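Local coordinates for protein UDP-N-acetylglucosamine 2-epimerase (Methanocaldococcus jannaschii, PDB 4NES) that binds UDP-N-acetylglucosamine and UDP in a GT-B fold and probably catalyses the reversible C-2 epimerization of UDP-N-acetylglucosamine to UDP-N-acetylmannosamine, at residues Phe48-Leu53 and Gly270-Leu275; Ile13-Pro18 and Val167-Val172; Met276-Ala281 and Cys296-Pro301; Pro18-Leu23 and Asn52-Lys57. All blocks are in the same frame, centred on the assembly; numbering follows the deposited sequence.

How the interactions relate
Interactions 1, 2 and 3 are largely buried, whereas interaction 4 lies at the surface. Interaction 1 brings helix 45-50 to the start of helix 271-280, and interaction 3 packs the far end of that helix against the end of helix 289-298. Interactions 2 and 4 both use helix 10-23 and share Pro18; interaction 4 also shares Asn52 and Leu53 with interaction 1. Interactions 1 and 2 touch each other and both reach UDP. Their chemistry differs with place: a carboxylate at a helix start in 1, a threonine bonded to a helix carbonyl in 2, methyl groups against carbonyls in 3, and an arginine bonded to loop carbonyls in 4.

Interaction 1 (Phe48-Leu53 and Gly270-Leu275); sequences FEELNL and GYLEFL. With UDP (uridine-5'-diphosphate), chain C.
Glu50 makes the polar contact with helix 271-280, reaching its first turn with an extended chain. Leu272 N donates to Glu50 OE1 at 3.0 Å and 171°, meeting the carboxylate on its syn side, and Leu272 CG rests 3.5 Å from the same Glu50 OE1. The other oxygen, Glu50 OE2, lies only 2.5 Å from Glu273 OE1, with the two carboxylate planes 38° apart. The apolar part is small: Leu51 CD2 meets Tyr271 CD2 obliquely at 4.1 Å. On the nucleotide side, UDP C5 stands 3.4 Å above the Phe274 ring, over its centre, so the ring face covers the uracil. Tyr271 offers its edge instead, CE1 lying 3.3 Å from UDP O2', while its OH bonds to Glu294 and Thr175. An alanine at Phe274 would probably leave this face of the uracil without its aromatic cover and the base freer to shift. In the GT-B fold this contact joins the 45-50 helix of one Rossmann-like domain to the nucleotide-binding domain. The positive end of helix 271-280 would tend to stabilise a negative Glu50, whereas the close approach of two acids suggests that one of them may hold a proton.

Interaction 2 (Ile13-Pro18 and Val167-Val172); sequences IIKLSP and VGNTIV. With UDP (uridine-5'-diphosphate), chain C.
Thr170 OG1 donates to a main-chain carbonyl in the middle of a helix, Lys15 O, at 2.7 Å. That carbonyl would ordinarily take the N-H of Ile19, but helix 10-23 is kinked here and the backbone N of neither Pro18 nor Ile19 bonds to the preceding turn. The hydroxyl lies in the carbonyl plane on a lone pair, with a C=O...donor angle of 128°. A chi1 of 61° sets OG1 between the backbone N and the carbonyl carbon of Thr170, facing the kink. A valine in its place would probably leave Lys15 O without this donor at a point where the helix supplies none. Ile14 O, which Pro18 cannot serve for lack of an N-H, instead accepts from Ser17 OG at 2.7 Å and from Ser17 N. The proline ring fills in beside the threonine, Pro18 CG lying 3.5 Å from Thr170 O.

Lys15 runs out extended across Ile171, its CE 3.7 Å from Ile171 CB, and carries NZ to salt bridges with Glu117 and Glu293. Asn169, the N-cap of helix 170-183, accepts from Ile171 N through OD1 at 2.9 Å, while its ND2 bonds to Glu117. Ile14 and Ile171 lie side by side, and Ile14 CD1 reaches to 3.5 Å from UDP O3', joining the contact to the nucleotide pocket. Helix 289-298 packs on Ile171, strand 89-93 on Lys15 and Leu16, and helix 353-363 on Thr170.

Interaction 3 (Met276-Ala281 and Cys296-Pro301); sequences MLEKNA and CILKVP
Val300 and Leu298 are turned by their torsions onto the last turn of helix 271-280. With chi1 at 179°, Val300 has CG1 anti to its backbone N, and CG2 is anti to its carbonyl carbon, so that both methyls face backbone oxygens: CG1 comes to 3.4 Å from Ala281 O and CG2 to 3.5 Å from Glu278 O. Leu298, with chi2 at 171°, sends CD1 against the root of Glu278, 3.6 Å from Glu278 CB, and the two side chains cross at about a right angle. The extended Glu278 chain then passes beyond this methyl, and its OE1 lies 3.8 Å from Leu298 CD1. The carboxylate is about 4 Å from UDP and close to the like-charged Glu294.

To one side of these carbon contacts a water donates to Lys279 O at 2.7 Å. A second bond from it to Leu298 O is long and weak, and the water has more acceptors nearby than protons to give. Asn280 folds its side chain back onto the last turn: ND2 bonds to Met276 O at 2.9 Å, on the face of that carbonyl opposite to the one Asn280 N uses. Lys299 ends the other helix in a Schellman motif.

The contact thus pairs the ends of two successive helices beside the six-stranded sheet. Helix 289-298 makes the beta-alpha-beta crossover between strands 283-286 and 302-304, strand 201-205 packs on Glu278 and Ala281, and helix 170-183 reaches Leu298 and Lys279.

Interaction 4 (Pro18-Leu23 and Asn52-Lys57); sequences PIIRAL and NLPNPK
Ile20 on helix 10-23 and Leu53 in the loop that follows helix 45-50 make the closest backbone approach, 7.5 Å between their CA atoms. Asn52 has left that helix through a Schellman motif with positive phi, and this turn presents carbonyls to the arginine one residue further along helix 10-23. Arg21 is bent at chi2 (-73°) and chi3 (86°), which turns CD and NE back toward the loop; from there NH2 donates to Asn52 O at 2.7 Å, with an N-H...O angle of 151°. The donor stands above the carbonyl plane. NH1 bonds to Leu51 O and NH2 also meets Glu24 in a salt bridge, so the guanidinium is held by two successive carbonyls and a carboxylate. Asn52 ND2 lies over one of its faces, while Leu53 CD2 is 4.0 Å from Arg21 NH1.

The apolar half is a small cluster beside the arginine. Leu53 CD2 sits against both branches of Ile20, 3.8 Å from CG2 and 3.9 Å from CD1, and the two side chains cross at about a right angle. Ile20 CG2 also touches Pro54 CD at 4.0 Å, the isoleucine and the proline ring sliding past each other in opposite directions.

Ile20 continues inward onto Ile5 of strand 3-7 and Trp30 of strand 30-34, and Trp30 touches Pro54 as well. Gln177 of helix 170-183 packs on Arg21, and the loop runs on into strand 58-59 at the edge of the seven-stranded sheet.

Interaction 1 (Phe48-Leu53 and Gly270-Leu275)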
# COMPACT_ATOMS: atom_id res chain seq x y z
N PHE A 48 -25.30 -13.17 4.64
CA PHE A 48 -26.23 -12.06 4.80
C PHE A 48 -27.56 -12.56 5.36
O PHE A 48 -28.17 -11.89 6.19
CB PHE A 48 -26.43 -11.31 3.48
CG PHE A 48 -25.36 -10.28 3.22
CD1 PHE A 48 -24.13 -10.65 2.70
CD2 PHE A 48 -25.58 -8.95 3.54
CE1 PHE A 48 -23.15 -9.70 2.48
CE2 PHE A 48 -24.60 -7.99 3.31
CZ PHE A 48 -23.38 -8.37 2.78
N GLU A 49 -27.99 -13.74 4.93
CA GLU A 49 -29.23 -14.32 5.43
C GLU A 49 -29.13 -14.81 6.88
O GLU A 49 -29.92 -14.42 7.73
CB GLU A 49 -29.69 -15.47 4.53
CG GLU A 49 -30.99 -16.14 4.99
CD GLU A 49 -32.17 -15.19 4.96
OE1 GLU A 49 -32.13 -14.20 4.19
OE2 GLU A 49 -33.15 -15.43 5.70
N GLU A 50 -28.16 -15.67 7.16
CA GLU A 50 -28.08 -16.27 8.48
C GLU A 50 -27.73 -15.25 9.56
O GLU A 50 -28.14 -15.40 10.70
CB GLU A 50 -27.07 -17.43 8.51
CG GLU A 50 -27.48 -18.65 7.69
CD GLU A 50 -26.60 -19.86 7.94
OE1 GLU A 50 -25.56 -19.73 8.62
OE2 GLU A 50 -26.95 -20.95 7.46
N LEU A 51 -26.99 -14.21 9.18
CA LEU A 51 -26.55 -13.21 10.14
C LEU A 51 -27.47 -12.00 10.16
O LEU A 51 -27.18 -11.02 10.85
CB LEU A 51 -25.10 -12.79 9.87
CG LEU A 51 -24.12 -13.96 10.01
CD1 LEU A 51 -22.72 -13.57 9.56
CD2 LEU A 51 -24.08 -14.45 11.44
N ASN A 52 -28.57 -12.08 9.42
CA ASN A 52 -29.62 -11.05 9.46
C ASN A 52 -29.04 -9.67 9.13
O ASN A 52 -29.26 -8.69 9.85
CB ASN A 52 -30.31 -11.07 10.83
CG ASN A 52 -31.60 -10.28 10.86
OD1 ASN A 52 -32.32 -10.20 9.87
ND2 ASN A 52 -31.89 -9.71 12.02
N LEU A 53 -28.30 -9.60 8.02
CA LEU A 53 -27.62 -8.37 7.61
C LEU A 53 -28.40 -7.68 6.50
O LEU A 53 -29.03 -8.34 5.67
CB LEU A 53 -26.20 -8.68 7.13
CG LEU A 53 -25.30 -9.39 8.14
CD1 LEU A 53 -23.94 -9.65 7.53
CD2 LEU A 53 -25.16 -8.60 9.44
N GLY A 270 -23.18 -22.57 5.58
CA GLY A 270 -23.43 -21.34 6.32
C GLY A 270 -22.72 -21.33 7.66
O GLY A 270 -22.21 -22.36 8.11
N TYR A 271 -22.67 -20.15 8.28
CA TYR A 271 -21.95 -19.99 9.54
C TYR A 271 -22.53 -20.84 10.67
O TYR A 271 -21.79 -21.43 11.45
CB TYR A 271 -21.95 -18.51 9.93
CG TYR A 271 -20.98 -18.17 11.03
CD1 TYR A 271 -19.66 -18.60 10.98
CD2 TYR A 271 -21.38 -17.40 12.12
CE1 TYR A 271 -18.77 -18.28 11.98
CE2 TYR A 271 -20.48 -17.07 13.13
CZ TYR A 271 -19.18 -17.52 13.05
OH TYR A 271 -18.28 -17.20 14.04
N LEU A 272 -23.85 -20.90 10.77
CA LEU A 272 -24.47 -21.67 11.84
C LEU A 272 -24.12 -23.15 11.72
O LEU A 272 -23.76 -23.82 12.70
CB LEU A 272 -25.99 -21.48 11.83
CG LEU A 272 -26.47 -20.05 11.98
CD1 LEU A 272 -27.99 -20.01 11.88
CD2 LEU A 272 -26.01 -19.46 13.31
N GLU A 273 -24.22 -23.65 10.50
CA GLU A 273 -23.87 -25.02 10.20
C GLU A 273 -22.39 -25.28 10.50
O GLU A 273 -22.03 -26.30 11.10
CB GLU A 273 -24.19 -25.33 8.74
CG GLU A 273 -25.70 -25.40 8.44
CD GLU A 273 -26.35 -24.04 8.28
OE1 GLU A 273 -25.64 -23.02 8.12
OE2 GLU A 273 -27.60 -23.99 8.30
N PHE A 274 -21.52 -24.36 10.09
CA PHE A 274 -20.10 -24.57 10.28
C PHE A 274 -19.70 -24.52 11.76
O PHE A 274 -18.85 -25.30 12.19
CB PHE A 274 -19.26 -23.60 9.45
CG PHE A 274 -17.85 -24.07 9.27
CD1 PHE A 274 -17.58 -25.15 8.44
CD2 PHE A 274 -16.80 -23.47 9.96
CE1 PHE A 274 -16.29 -25.62 8.28
CE2 PHE A 274 -15.50 -23.94 9.79
CZ PHE A 274 -15.26 -25.01 8.96
N LEU A 275 -20.31 -23.62 12.53
CA LEU A 275 -20.04 -23.57 13.96
C LEU A 275 -20.37 -24.90 14.62
O LEU A 275 -19.64 -25.36 15.50
CB LEU A 275 -20.87 -22.47 14.63
CG LEU A 275 -20.38 -21.05 14.42
CD1 LEU A 275 -21.43 -20.10 14.99
CD2 LEU A 275 -19.03 -20.82 15.11
N1 UDP C . -16.83 -20.78 7.47
C2 UDP C . -18.14 -21.02 7.20
N3 UDP C . -18.48 -22.09 6.45
C4 UDP C . -17.57 -22.93 5.93
C5 UDP C . -16.21 -22.71 6.18
C6 UDP C . -15.87 -21.60 6.96
O2 UDP C . -19.02 -20.28 7.65
O4 UDP C . -17.97 -24.01 5.15
C1' UDP C . -16.39 -19.61 8.25
C2' UDP C . -15.64 -19.84 9.45
O2' UDP C . -16.50 -20.18 10.52
C3' UDP C . -14.92 -18.57 9.64
C4' UDP C . -14.74 -18.06 8.29
O4' UDP C . -15.47 -18.91 7.42
O3' UDP C . -15.61 -17.62 10.41
C5' UDP C . -13.33 -18.07 7.82
O5' UDP C . -13.22 -17.70 6.47
PA UDP C . -12.10 -18.27 5.51
O1A UDP C . -12.71 -18.44 4.13
O2A UDP C . -11.58 -19.58 6.07
O3A UDP C . -10.96 -17.19 5.37
PB UDP C . -9.81 -16.68 6.30
O1B UDP C . -10.30 -16.59 7.73
O2B UDP C . -8.63 -17.61 6.15
O3B UDP C . -9.50 -15.33 5.71

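Interaction 2 (Ile13-Pro18 and Val167-Val172)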
# COMPACT_ATOMS: atom_id res chain seq x y z
N ILE A 13 -17.64 -10.77 6.07
CA ILE A 13 -19.05 -10.62 6.39
C ILE A 13 -19.28 -11.09 7.83
O ILE A 13 -19.96 -10.42 8.63
CB ILE A 13 -19.93 -11.42 5.41
CG1 ILE A 13 -19.74 -10.90 3.98
CG2 ILE A 13 -21.39 -11.35 5.81
CD1 ILE A 13 -20.18 -11.88 2.90
N ILE A 14 -18.69 -12.22 8.17
CA ILE A 14 -18.85 -12.79 9.50
C ILE A 14 -18.25 -11.85 10.56
O ILE A 14 -18.90 -11.54 11.56
CB ILE A 14 -18.21 -14.20 9.56
CG1 ILE A 14 -18.97 -15.17 8.65
CG2 ILE A 14 -18.12 -14.70 10.99
CD1 ILE A 14 -18.22 -16.44 8.35
N LYS A 15 -17.03 -11.38 10.32
CA LYS A 15 -16.34 -10.56 11.31
C LYS A 15 -16.87 -9.13 11.41
O LYS A 15 -16.65 -8.46 12.42
CB LYS A 15 -14.82 -10.60 11.09
CG LYS A 15 -14.23 -11.87 11.64
CD LYS A 15 -12.76 -12.05 11.26
CE LYS A 15 -12.11 -13.18 12.06
NZ LYS A 15 -10.70 -13.46 11.62
N LEU A 16 -17.56 -8.66 10.38
CA LEU A 16 -18.21 -7.35 10.44
C LEU A 16 -19.61 -7.43 11.04
O LEU A 16 -20.16 -6.41 11.45
CB LEU A 16 -18.29 -6.70 9.06
CG LEU A 16 -16.95 -6.13 8.59
CD1 LEU A 16 -16.96 -5.94 7.08
CD2 LEU A 16 -16.63 -4.81 9.33
N SER A 17 -20.20 -8.62 11.09
CA SER A 17 -21.55 -8.76 11.64
C SER A 17 -21.75 -8.16 13.05
O SER A 17 -22.78 -7.52 13.30
CB SER A 17 -22.10 -10.20 11.51
OG SER A 17 -21.49 -11.13 12.38
N PRO A 18 -20.77 -8.33 13.97
CA PRO A 18 -20.97 -7.69 15.28
C PRO A 18 -20.90 -6.17 15.23
O PRO A 18 -21.52 -5.50 16.07
CB PRO A 18 -19.82 -8.24 16.12
CG PRO A 18 -19.45 -9.55 15.45
CD PRO A 18 -19.63 -9.27 13.99
N VAL A 167 -9.02 -4.02 21.24
CA VAL A 167 -10.45 -4.17 21.48
C VAL A 167 -10.93 -5.62 21.50
O VAL A 167 -12.11 -5.88 21.74
CB VAL A 167 -11.30 -3.40 20.44
CG1 VAL A 167 -11.04 -1.89 20.51
CG2 VAL A 167 -11.05 -3.93 19.02
N GLY A 168 -10.01 -6.57 21.28
CA GLY A 168 -10.37 -7.96 21.10
C GLY A 168 -10.71 -8.22 19.65
O GLY A 168 -10.71 -7.30 18.84
N ASN A 169 -10.98 -9.48 19.32
CA ASN A 169 -11.38 -9.83 17.97
C ASN A 169 -12.89 -10.01 17.90
O ASN A 169 -13.46 -10.74 18.71
CB ASN A 169 -10.64 -11.08 17.49
CG ASN A 169 -10.70 -11.25 15.98
OD1 ASN A 169 -11.76 -11.21 15.36
ND2 ASN A 169 -9.52 -11.41 15.36
N THR A 170 -13.53 -9.34 16.93
CA THR A 170 -14.98 -9.48 16.74
C THR A 170 -15.44 -10.92 16.47
O THR A 170 -16.64 -11.23 16.59
CB THR A 170 -15.52 -8.60 15.60
OG1 THR A 170 -14.89 -8.98 14.38
CG2 THR A 170 -15.26 -7.11 15.88
N ILE A 171 -14.52 -11.82 16.10
CA ILE A 171 -14.91 -13.20 15.91
C ILE A 171 -15.41 -13.82 17.22
O ILE A 171 -16.25 -14.73 17.19
CB ILE A 171 -13.77 -14.05 15.29
CG1 ILE A 171 -14.33 -15.34 14.71
CG2 ILE A 171 -12.67 -14.32 16.31
CD1 ILE A 171 -15.30 -15.11 13.58
N VAL A 172 -14.93 -13.33 18.36
CA VAL A 172 -15.48 -13.79 19.64
C VAL A 172 -16.95 -13.41 19.74
O VAL A 172 -17.78 -14.26 20.06
CB VAL A 172 -14.71 -13.24 20.86
CG1 VAL A 172 -15.30 -13.81 22.16
CG2 VAL A 172 -13.25 -13.60 20.77
N1 UDP C . -16.83 -20.78 7.47
C2 UDP C . -18.14 -21.02 7.20
N3 UDP C . -18.48 -22.09 6.45
C4 UDP C . -17.57 -22.93 5.93
C5 UDP C . -16.21 -22.71 6.18
C6 UDP C . -15.87 -21.60 6.96
O2 UDP C . -19.02 -20.28 7.65
O4 UDP C . -17.97 -24.01 5.15
C1' UDP C . -16.39 -19.61 8.25
C2' UDP C . -15.64 -19.84 9.45
O2' UDP C . -16.50 -20.18 10.52
C3' UDP C . -14.92 -18.57 9.64
C4' UDP C . -14.74 -18.06 8.29
O4' UDP C . -15.47 -18.91 7.42
O3' UDP C . -15.61 -17.62 10.41
C5' UDP C . -13.33 -18.07 7.82
O5' UDP C . -13.22 -17.70 6.47
PA UDP C . -12.10 -18.27 5.51
O1A UDP C . -12.71 -18.44 4.13
O2A UDP C . -11.58 -19.58 6.07
O3A UDP C . -10.96 -17.19 5.37
PB UDP C . -9.81 -16.68 6.30
O1B UDP C . -10.30 -16.59 7.73
O2B UDP C . -8.63 -17.61 6.15
O3B UDP C . -9.50 -15.33 5.71

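Interaction 3 (Met276-Ala281 and Cys296-Pro301)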
# COMPACT_ATOMS: atom_id res chain seq x y z
N MSE A 276 -21.46 -25.53 14.20
CA MSE A 276 -21.79 -26.85 14.72
C MSE A 276 -20.74 -27.90 14.35
O MSE A 276 -20.37 -28.73 15.17
CB MSE A 276 -23.18 -27.27 14.23
CG MSE A 276 -24.32 -26.53 14.92
SE MSE A 276 -24.33 -26.82 16.84
CE MSE A 276 -24.60 -28.75 16.85
N LEU A 277 -20.26 -27.86 13.11
CA LEU A 277 -19.20 -28.78 12.72
C LEU A 277 -17.93 -28.53 13.54
O LEU A 277 -17.28 -29.48 13.97
CB LEU A 277 -18.91 -28.66 11.23
CG LEU A 277 -20.00 -29.20 10.31
CD1 LEU A 277 -19.67 -28.81 8.88
CD2 LEU A 277 -20.14 -30.72 10.44
N GLU A 278 -17.58 -27.27 13.77
CA GLU A 278 -16.39 -26.98 14.57
C GLU A 278 -16.56 -27.45 16.01
O GLU A 278 -15.67 -28.13 16.56
CB GLU A 278 -16.10 -25.49 14.58
CG GLU A 278 -15.66 -24.93 13.25
CD GLU A 278 -15.49 -23.43 13.30
OE1 GLU A 278 -16.36 -22.75 13.88
OE2 GLU A 278 -14.49 -22.92 12.77
N LYS A 279 -17.69 -27.09 16.62
CA LYS A 279 -17.90 -27.34 18.03
C LYS A 279 -17.80 -28.83 18.34
O LYS A 279 -17.31 -29.23 19.40
CB LYS A 279 -19.27 -26.82 18.47
CG LYS A 279 -19.55 -26.99 19.95
CD LYS A 279 -20.96 -26.56 20.32
CE LYS A 279 -21.19 -26.74 21.82
NZ LYS A 279 -21.20 -28.17 22.23
N ASN A 280 -18.25 -29.65 17.40
CA ASN A 280 -18.35 -31.09 17.64
C ASN A 280 -17.20 -31.93 17.08
O ASN A 280 -17.20 -33.14 17.21
CB ASN A 280 -19.70 -31.61 17.12
CG ASN A 280 -20.86 -31.11 17.94
OD1 ASN A 280 -21.13 -31.63 19.03
ND2 ASN A 280 -21.56 -30.09 17.45
N ALA A 281 -16.21 -31.27 16.49
CA ALA A 281 -15.08 -31.97 15.89
C ALA A 281 -14.14 -32.46 16.99
O ALA A 281 -13.96 -31.78 18.00
CB ALA A 281 -14.34 -31.03 14.95
N CYS A 296 -9.89 -22.15 18.79
CA CYS A 296 -9.40 -21.75 20.09
C CYS A 296 -10.56 -21.37 21.02
O CYS A 296 -10.63 -21.81 22.18
CB CYS A 296 -8.42 -20.59 19.93
SG CYS A 296 -7.66 -20.01 21.46
N ILE A 297 -11.48 -20.57 20.50
CA ILE A 297 -12.63 -20.11 21.26
C ILE A 297 -13.52 -21.26 21.71
O ILE A 297 -14.00 -21.29 22.86
CB ILE A 297 -13.43 -19.10 20.41
CG1 ILE A 297 -12.60 -17.83 20.19
CG2 ILE A 297 -14.78 -18.78 21.07
CD1 ILE A 297 -13.06 -16.98 19.00
N LEU A 298 -13.73 -22.22 20.82
CA LEU A 298 -14.60 -23.36 21.08
C LEU A 298 -13.93 -24.48 21.86
O LEU A 298 -14.58 -25.49 22.17
CB LEU A 298 -15.13 -23.91 19.75
CG LEU A 298 -16.02 -22.95 18.98
CD1 LEU A 298 -16.32 -23.49 17.58
CD2 LEU A 298 -17.32 -22.70 19.75
N LYS A 299 -12.65 -24.30 22.18
CA LYS A 299 -11.86 -25.28 22.94
C LYS A 299 -11.73 -26.62 22.20
O LYS A 299 -11.84 -27.70 22.79
CB LYS A 299 -12.44 -25.54 24.34
CG LYS A 299 -12.73 -24.29 25.13
CD LYS A 299 -11.48 -23.49 25.43
CE LYS A 299 -11.86 -22.25 26.23
NZ LYS A 299 -10.72 -21.32 26.43
N VAL A 300 -11.52 -26.53 20.89
CA VAL A 300 -11.29 -27.71 20.07
C VAL A 300 -9.87 -27.61 19.56
O VAL A 300 -9.51 -26.60 18.97
CB VAL A 300 -12.29 -27.75 18.89
CG1 VAL A 300 -12.04 -28.96 18.01
CG2 VAL A 300 -13.73 -27.75 19.40
N PRO A 301 -9.04 -28.64 19.80
CA PRO A 301 -7.64 -28.55 19.36
C PRO A 301 -7.51 -28.31 17.86
O PRO A 301 -8.28 -28.86 17.06
CB PRO A 301 -7.08 -29.93 19.73
CG PRO A 301 -7.99 -30.46 20.77
CD PRO A 301 -9.35 -29.92 20.44
O HOH W 1 -16.72 -28.20 21.83

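Interaction 4 (Pro18-Leu23 and Asn52-Lys57)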
# COMPACT_ATOMS: atom_id res chain seq x y z
N PRO A 18 -20.77 -8.33 13.97
CA PRO A 18 -20.97 -7.69 15.28
C PRO A 18 -20.90 -6.17 15.23
O PRO A 18 -21.52 -5.50 16.07
CB PRO A 18 -19.82 -8.24 16.12
CG PRO A 18 -19.45 -9.55 15.45
CD PRO A 18 -19.63 -9.27 13.99
N ILE A 19 -20.15 -5.62 14.28
CA ILE A 19 -20.10 -4.17 14.09
C ILE A 19 -21.43 -3.66 13.54
O ILE A 19 -21.97 -2.65 14.02
CB ILE A 19 -18.91 -3.78 13.20
CG1 ILE A 19 -17.62 -3.97 13.99
CG2 ILE A 19 -19.05 -2.33 12.73
CD1 ILE A 19 -16.38 -3.99 13.14
N ILE A 20 -21.98 -4.39 12.58
CA ILE A 20 -23.30 -4.08 12.06
C ILE A 20 -24.36 -4.16 13.16
O ILE A 20 -25.21 -3.26 13.26
CB ILE A 20 -23.64 -5.00 10.86
CG1 ILE A 20 -22.73 -4.64 9.68
CG2 ILE A 20 -25.13 -4.91 10.49
CD1 ILE A 20 -22.67 -5.67 8.57
N ARG A 21 -24.31 -5.19 14.01
CA ARG A 21 -25.26 -5.31 15.13
C ARG A 21 -25.19 -4.07 16.03
O ARG A 21 -26.22 -3.52 16.46
CB ARG A 21 -24.96 -6.56 15.97
CG ARG A 21 -25.38 -7.90 15.36
CD ARG A 21 -26.89 -8.10 15.39
NE ARG A 21 -27.54 -7.51 14.22
CZ ARG A 21 -27.63 -8.11 13.03
NH1 ARG A 21 -27.14 -9.32 12.86
NH2 ARG A 21 -28.23 -7.49 12.03
N ALA A 22 -23.97 -3.61 16.28
CA ALA A 22 -23.77 -2.44 17.12
C ALA A 22 -24.25 -1.15 16.44
O ALA A 22 -24.91 -0.32 17.08
CB ALA A 22 -22.32 -2.31 17.53
N LEU A 23 -23.93 -0.98 15.16
CA LEU A 23 -24.39 0.18 14.40
C LEU A 23 -25.91 0.31 14.35
O LEU A 23 -26.44 1.42 14.34
CB LEU A 23 -23.84 0.15 12.98
CG LEU A 23 -22.36 0.45 12.82
CD1 LEU A 23 -21.86 0.06 11.43
CD2 LEU A 23 -22.09 1.93 13.09
N ASN A 52 -28.57 -12.08 9.42
CA ASN A 52 -29.62 -11.05 9.46
C ASN A 52 -29.04 -9.67 9.13
O ASN A 52 -29.26 -8.69 9.85
CB ASN A 52 -30.31 -11.07 10.83
CG ASN A 52 -31.60 -10.28 10.86
OD1 ASN A 52 -32.32 -10.20 9.87
ND2 ASN A 52 -31.89 -9.71 12.02
N LEU A 53 -28.30 -9.60 8.02
CA LEU A 53 -27.62 -8.37 7.61
C LEU A 53 -28.40 -7.68 6.50
O LEU A 53 -29.03 -8.34 5.67
CB LEU A 53 -26.20 -8.68 7.13
CG LEU A 53 -25.30 -9.39 8.14
CD1 LEU A 53 -23.94 -9.65 7.53
CD2 LEU A 53 -25.16 -8.60 9.44
N PRO A 54 -28.34 -6.34 6.47
CA PRO A 54 -29.06 -5.61 5.42
C PRO A 54 -28.38 -5.74 4.07
O PRO A 54 -27.18 -6.01 3.98
CB PRO A 54 -28.99 -4.16 5.90
CG PRO A 54 -27.74 -4.09 6.71
CD PRO A 54 -27.66 -5.43 7.41
N ASN A 55 -29.16 -5.55 3.01
CA ASN A 55 -28.60 -5.53 1.66
C ASN A 55 -27.59 -4.40 1.53
O ASN A 55 -27.82 -3.29 2.02
CB ASN A 55 -29.70 -5.32 0.62
CG ASN A 55 -30.82 -6.32 0.74
OD1 ASN A 55 -30.59 -7.50 1.00
ND2 ASN A 55 -32.05 -5.85 0.56
N PRO A 56 -26.47 -4.68 0.86
CA PRO A 56 -25.54 -3.60 0.53
C PRO A 56 -26.24 -2.51 -0.29
O PRO A 56 -27.12 -2.82 -1.10
CB PRO A 56 -24.49 -4.30 -0.33
CG PRO A 56 -24.48 -5.70 0.17
CD PRO A 56 -25.94 -6.00 0.47
N LYS A 57 -25.85 -1.26 -0.08
CA LYS A 57 -26.35 -0.17 -0.90
C LYS A 57 -25.70 -0.20 -2.29
O LYS A 57 -26.33 0.17 -3.29
CB LYS A 57 -26.10 1.17 -0.22
CG LYS A 57 -26.72 2.35 -0.95
CD LYS A 57 -26.59 3.63 -0.16
CE LYS A 57 -27.15 4.80 -0.96
NZ LYS A 57 -27.25 6.04 -0.13